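Local atomic coordinates of fatty acyl CoA synthetase FADD13 (FATTY-ACYL-CoA SYNTHETASE) (Mycobacterium tuberculosis, PDB entry 3R44), a protein that belongs to the ANL superfamily of ligase-type enzymes and pairs an AMP-binding domain with a smaller C-terminal domain. Residues P30-Y35 against R209-L214. Residues are numbered along the deposited sequence; the frame is centred on the assembly and turned at random.
Sequences PRLQAY and RYRDRL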
# COMPACT_ATOMS: atom_id res chain seq x y z
N PRO A 30 8.41 -28.35 5.65
CA PRO A 30 8.84 -28.49 4.26
C PRO A 30 7.71 -28.86 3.33
O PRO A 30 7.70 -28.47 2.16
CB PRO A 30 9.87 -29.63 4.31
CG PRO A 30 9.76 -30.24 5.61
CD PRO A 30 9.22 -29.19 6.54
N ARG A 31 6.76 -29.63 3.84
CA ARG A 31 5.70 -30.16 2.99
C ARG A 31 4.41 -29.38 3.08
O ARG A 31 3.40 -29.72 2.44
CB ARG A 31 5.54 -31.67 3.27
CG ARG A 31 6.92 -32.45 3.05
CD ARG A 31 7.20 -32.29 1.55
NE ARG A 31 8.44 -32.81 0.97
CZ ARG A 31 8.53 -33.92 0.24
NH1 ARG A 31 7.47 -34.73 0.02
NH2 ARG A 31 9.72 -34.26 -0.27
N LEU A 32 4.41 -28.32 3.86
CA LEU A 32 3.28 -27.45 3.92
C LEU A 32 3.14 -26.67 2.63
O LEU A 32 4.13 -26.16 2.09
CB LEU A 32 3.45 -26.47 5.08
CG LEU A 32 2.43 -25.35 5.19
CD1 LEU A 32 0.98 -25.90 5.44
CD2 LEU A 32 2.86 -24.45 6.34
N GLN A 33 1.93 -26.61 2.06
CA GLN A 33 1.75 -25.75 0.88
C GLN A 33 2.11 -24.28 1.10
O GLN A 33 1.70 -23.63 2.11
CB GLN A 33 0.36 -25.86 0.31
CG GLN A 33 -0.03 -27.26 -0.16
CD GLN A 33 -1.32 -27.19 -0.93
OE1 GLN A 33 -2.33 -26.80 -0.40
NE2 GLN A 33 -1.25 -27.44 -2.20
N ALA A 34 2.94 -23.75 0.19
CA ALA A 34 3.40 -22.35 0.28
C ALA A 34 2.69 -21.41 -0.67
O ALA A 34 2.42 -20.25 -0.35
CB ALA A 34 4.94 -22.28 0.05
N TYR A 35 2.39 -21.93 -1.86
CA TYR A 35 1.89 -21.10 -3.00
C TYR A 35 1.02 -21.93 -3.88
O TYR A 35 1.46 -22.95 -4.33
CB TYR A 35 3.07 -20.51 -3.77
CG TYR A 35 2.69 -19.39 -4.71
CD1 TYR A 35 2.85 -18.07 -4.32
CD2 TYR A 35 2.18 -19.66 -5.97
CE1 TYR A 35 2.49 -17.05 -5.13
CE2 TYR A 35 1.81 -18.60 -6.83
CZ TYR A 35 1.98 -17.30 -6.37
OH TYR A 35 1.69 -16.22 -7.15
N ARG A 209 -3.06 -17.80 11.88
CA ARG A 209 -2.77 -19.11 12.49
C ARG A 209 -1.92 -19.97 11.58
O ARG A 209 -1.98 -19.86 10.36
CB ARG A 209 -4.09 -19.82 12.79
CG ARG A 209 -5.05 -19.00 13.62
CD ARG A 209 -6.38 -19.70 13.78
NE ARG A 209 -7.34 -18.79 14.35
CZ ARG A 209 -8.62 -19.10 14.53
NH1 ARG A 209 -9.08 -20.28 14.15
NH2 ARG A 209 -9.43 -18.20 15.07
N TYR A 210 -1.09 -20.81 12.20
CA TYR A 210 -0.33 -21.82 11.50
C TYR A 210 -1.26 -22.61 10.61
O TYR A 210 -2.35 -23.00 11.05
CB TYR A 210 0.33 -22.75 12.49
CG TYR A 210 1.13 -23.86 11.84
CD1 TYR A 210 2.05 -23.59 10.84
CD2 TYR A 210 0.96 -25.20 12.23
CE1 TYR A 210 2.82 -24.64 10.23
CE2 TYR A 210 1.72 -26.24 11.64
CZ TYR A 210 2.65 -25.94 10.63
OH TYR A 210 3.39 -26.93 10.03
N ARG A 211 -0.85 -22.80 9.36
CA ARG A 211 -1.59 -23.52 8.32
C ARG A 211 -2.82 -22.75 7.76
O ARG A 211 -3.53 -23.29 6.92
CB ARG A 211 -1.97 -24.94 8.79
CG ARG A 211 -0.75 -25.79 9.18
CD ARG A 211 -0.98 -27.27 9.45
NE ARG A 211 -1.18 -27.94 8.17
CZ ARG A 211 -0.31 -28.74 7.56
NH1 ARG A 211 0.86 -29.07 8.12
NH2 ARG A 211 -0.63 -29.26 6.38
N ASP A 212 -3.05 -21.48 8.16
CA ASP A 212 -4.08 -20.67 7.51
C ASP A 212 -3.74 -20.61 5.99
O ASP A 212 -2.59 -20.72 5.57
CB ASP A 212 -4.15 -19.23 8.06
CG ASP A 212 -5.04 -19.07 9.28
OD1 ASP A 212 -5.88 -19.96 9.59
OD2 ASP A 212 -4.94 -17.99 9.97
N ARG A 213 -4.79 -20.44 5.20
CA ARG A 213 -4.70 -20.25 3.77
C ARG A 213 -5.19 -18.86 3.43
O ARG A 213 -6.31 -18.46 3.81
CB ARG A 213 -5.52 -21.33 3.07
CG ARG A 213 -5.12 -22.66 3.55
CD ARG A 213 -5.81 -23.84 2.94
NE ARG A 213 -5.61 -24.08 1.51
CZ ARG A 213 -4.64 -24.83 1.00
NH1 ARG A 213 -3.71 -25.32 1.79
NH2 ARG A 213 -4.60 -25.09 -0.31
N LEU A 214 -4.36 -18.09 2.73
CA LEU A 214 -4.58 -16.66 2.60
C LEU A 214 -4.65 -16.27 1.13
O LEU A 214 -3.70 -16.48 0.35
CB LEU A 214 -3.46 -15.89 3.36
CG LEU A 214 -3.68 -14.37 3.42
CD1 LEU A 214 -2.90 -13.76 4.60
CD2 LEU A 214 -3.19 -13.73 2.12
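Leu-32 and Arg-211 bring the two backbones nearest, their CA atoms 7.6 Å apart, where a loop entering strand 33-37 passes the type II turn Arg-209 to Asp-212 that leads into strand 213-216. Both strands belong to one mixed sheet, but strand 238-241 runs between them, and so side chains alone bridge the gap. Leu-32 holds its branch away from its own N (chi1 172°), and this buried, forked apolar side chain sends one methyl to each of two flat groups. CD1 sits over the centre of one face of the Arg-211 guanidinium, 3.8 Å from CZ, while CD2 meets the Tyr-210 ring obliquely, 3.9 Å from CE1. Arg-211 takes the positive phi (73°) of the turn's third position; the tyrosine ring offers apolar surface to CD2 and, on one face, to Arg-211 CG. Farther along, Arg-213 grips Gln-33 end-on: OE1 accepts from NH2 at 2.8 Å and from NH1 at 3.0 Å, with amide and guanidinium nearly coplanar. Glutamine accepts both without adding a second negative charge beside Glu-257, the salt-bridge partner of NH2. The converging bonds should limit guanidinium rotation, and its positive charge, partly offset by Glu-257, would probably polarise the Gln-33 carbonyl.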